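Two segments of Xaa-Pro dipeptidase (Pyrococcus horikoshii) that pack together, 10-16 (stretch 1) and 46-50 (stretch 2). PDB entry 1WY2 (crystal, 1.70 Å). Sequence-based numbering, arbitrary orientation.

Stretch 1, residues 10-16: KIIEFMD
Stretch 2 46-50: LITGE

Contact between a helical segment (residues 10-16) and a strand with the turn that follows it (residues 46-50) in Xaa-Pro dipeptidase from Pyrococcus horikoshii. Backbone: all of stretch 1 is α-helical, phi/psi running from -57 to -71° and from -35 to -51°, and the helix continues beyond both ends. Its internal hydrogen bonds are Phe14 N to Lys10 O (3.2 Å), Met15 N to Ile11 O (2.8 Å) and Asp16 N to Ile12 O (3.0 Å). Stretch 2 is extended at Leu46 (phi -113°, psi 121°) and Ile47 (phi -112°, psi 128°), more so at Thr48 (phi -120°, psi 178°), then turns through Gly49 (phi -59°, psi -24°) and Glu50 (phi -130°, psi 10°). Direction and register: helix and strand axes approach to 8.9 Å, their N-to-C directions 61° apart (signed crossing angle -61°). The nearest CA atoms are those of Ile12 and Gly49, 6.0 Å apart.

Apolar side chains: Ile47 is the centre of the contact, its CA-to-CB bond pointing toward the helix and its side chain in the m,t rotamer (chi1 -62°, chi2 169°). Three helix residues reach it, each with its CA-to-CB bond pointing toward stretch 2. Ile11 (m,t; -70°, 170°) brings CD1 to 3.7 Å from Ile47 CD1. Ile12 (m,t; -71°, 171°) places CG1 3.7 Å from Ile47 CG2, and Met15 (m,t,p; -74°, 171°, 54°) sets SD 4.0 Å from the same CG2 of Ile47. The i, i+1, i+4 spacing puts these three on one face of the helix.

Side chain against backbone: from the Ile47 carbonyl onward, Ile12 and Met15 pack on main-chain atoms. Ile12 CD1 lies 3.5 Å from Thr48 O and 3.8 Å from Gly49 O, while Met15 CE sits 3.7 Å from Ile47 O and 4.2 Å from Thr48 C. Thr48 (chi1 65°, p) points its CA-to-CB bond away from the helix, so it contributes through its backbone; its OG1 hydrogen-bonds elsewhere in the structure.

Polar groups: no hydrogen bond crosses between the stretches, and the contact rests on van der Waals packing that buries 266 Å² in total. Asp16 (chi1 -62°, m) starts sideways, and its end comes nearer, with OD1 of Asp16 still 5.5 Å from CA of Gly49. Lys10 (m,t,t,t), Glu13 (chi1 172°, t) and Phe14 (chi1 -178°, t) are out of reach of the strand, as is Leu46 (t,p) of the helix; the CA-to-CB bond of Glu50 (chi1 -61°, m) points away.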

# COMPACT_ATOMS: atom_id res chain seq x y z
N LYS A 10 19.64 -5.14 -20.21
CA LYS A 10 20.48 -4.40 -19.27
C LYS A 10 20.68 -5.23 -18.02
O LYS A 10 21.75 -5.21 -17.41
CB LYS A 10 19.85 -3.06 -18.93
CG LYS A 10 20.00 -2.04 -20.04
CD LYS A 10 19.51 -0.67 -19.64
CE LYS A 10 19.75 0.35 -20.74
NZ LYS A 10 19.33 1.72 -20.33
N ILE A 11 19.65 -5.98 -17.64
CA ILE A 11 19.75 -6.84 -16.47
C ILE A 11 20.68 -8.01 -16.78
O ILE A 11 21.49 -8.41 -15.95
CB ILE A 11 18.36 -7.35 -16.04
CG1 ILE A 11 17.55 -6.18 -15.47
CG2 ILE A 11 18.50 -8.46 -15.00
CD1 ILE A 11 16.08 -6.48 -15.24
N ILE A 12 20.58 -8.54 -18.00
CA ILE A 12 21.45 -9.65 -18.38
C ILE A 12 22.92 -9.21 -18.36
O ILE A 12 23.80 -9.97 -17.97
CB ILE A 12 21.09 -10.19 -19.79
CG1 ILE A 12 19.74 -10.92 -19.72
CG2 ILE A 12 22.19 -11.12 -20.31
CD1 ILE A 12 19.18 -11.32 -21.07
N GLU A 13 23.17 -7.97 -18.78
CA GLU A 13 24.53 -7.44 -18.77
C GLU A 13 25.06 -7.43 -17.34
O GLU A 13 26.16 -7.91 -17.06
CB GLU A 13 24.56 -6.01 -19.33
CG GLU A 13 25.90 -5.31 -19.19
CD GLU A 13 25.91 -3.93 -19.81
OE1 GLU A 13 25.06 -3.10 -19.43
OE2 GLU A 13 26.78 -3.66 -20.66
N PHE A 14 24.25 -6.88 -16.43
CA PHE A 14 24.61 -6.82 -15.02
C PHE A 14 24.87 -8.22 -14.49
O PHE A 14 25.83 -8.45 -13.75
CB PHE A 14 23.49 -6.15 -14.23
CG PHE A 14 23.79 -5.98 -12.76
CD1 PHE A 14 23.43 -6.97 -11.85
CD2 PHE A 14 24.43 -4.84 -12.30
CE1 PHE A 14 23.71 -6.83 -10.49
CE2 PHE A 14 24.72 -4.69 -10.94
CZ PHE A 14 24.36 -5.68 -10.04
N MET A 15 24.01 -9.17 -14.88
CA MET A 15 24.15 -10.56 -14.45
C MET A 15 25.51 -11.14 -14.81
O MET A 15 26.19 -11.72 -13.97
CB MET A 15 23.07 -11.43 -15.10
CG MET A 15 21.69 -11.26 -14.52
SD MET A 15 20.47 -12.13 -15.53
CE MET A 15 21.17 -13.75 -15.56
N ASP A 16 25.90 -10.99 -16.08
CA ASP A 16 27.17 -11.54 -16.53
C ASP A 16 28.36 -10.92 -15.82
O ASP A 16 29.29 -11.62 -15.41
CB ASP A 16 27.34 -11.36 -18.04
CG ASP A 16 26.28 -12.10 -18.83
OD1 ASP A 16 25.94 -13.24 -18.45
OD2 ASP A 16 25.80 -11.54 -19.83
N LEU A 46 11.45 -14.20 -14.43
CA LEU A 46 12.71 -14.92 -14.29
C LEU A 46 13.53 -14.63 -15.54
O LEU A 46 13.09 -14.93 -16.66
CB LEU A 46 12.48 -16.43 -14.15
CG LEU A 46 13.75 -17.26 -13.93
CD1 LEU A 46 14.44 -16.82 -12.64
CD2 LEU A 46 13.39 -18.73 -13.86
N ILE A 47 14.71 -14.05 -15.36
CA ILE A 47 15.58 -13.71 -16.47
C ILE A 47 16.85 -14.56 -16.46
O ILE A 47 17.54 -14.65 -15.44
CB ILE A 47 15.99 -12.22 -16.41
CG1 ILE A 47 14.75 -11.33 -16.54
CG2 ILE A 47 16.98 -11.90 -17.52
CD1 ILE A 47 15.00 -9.87 -16.22
N THR A 48 17.14 -15.19 -17.60
CA THR A 48 18.35 -15.99 -17.74
C THR A 48 19.14 -15.36 -18.88
O THR A 48 18.68 -14.39 -19.49
CB THR A 48 18.05 -17.47 -18.10
OG1 THR A 48 17.44 -17.55 -19.39
CG2 THR A 48 17.12 -18.08 -17.07
N GLY A 49 20.31 -15.90 -19.18
CA GLY A 49 21.13 -15.32 -20.24
C GLY A 49 20.51 -15.27 -21.62
O GLY A 49 20.89 -14.45 -22.44
N GLU A 50 19.54 -16.14 -21.88
CA GLU A 50 18.91 -16.19 -23.20
C GLU A 50 17.39 -16.17 -23.18
O GLU A 50 16.76 -16.38 -24.22
CB GLU A 50 19.39 -17.44 -23.95
CG GLU A 50 20.90 -17.49 -24.18
CD GLU A 50 21.35 -18.79 -24.84
OE1 GLU A 50 20.48 -19.60 -25.22
OE2 GLU A 50 22.57 -18.99 -24.98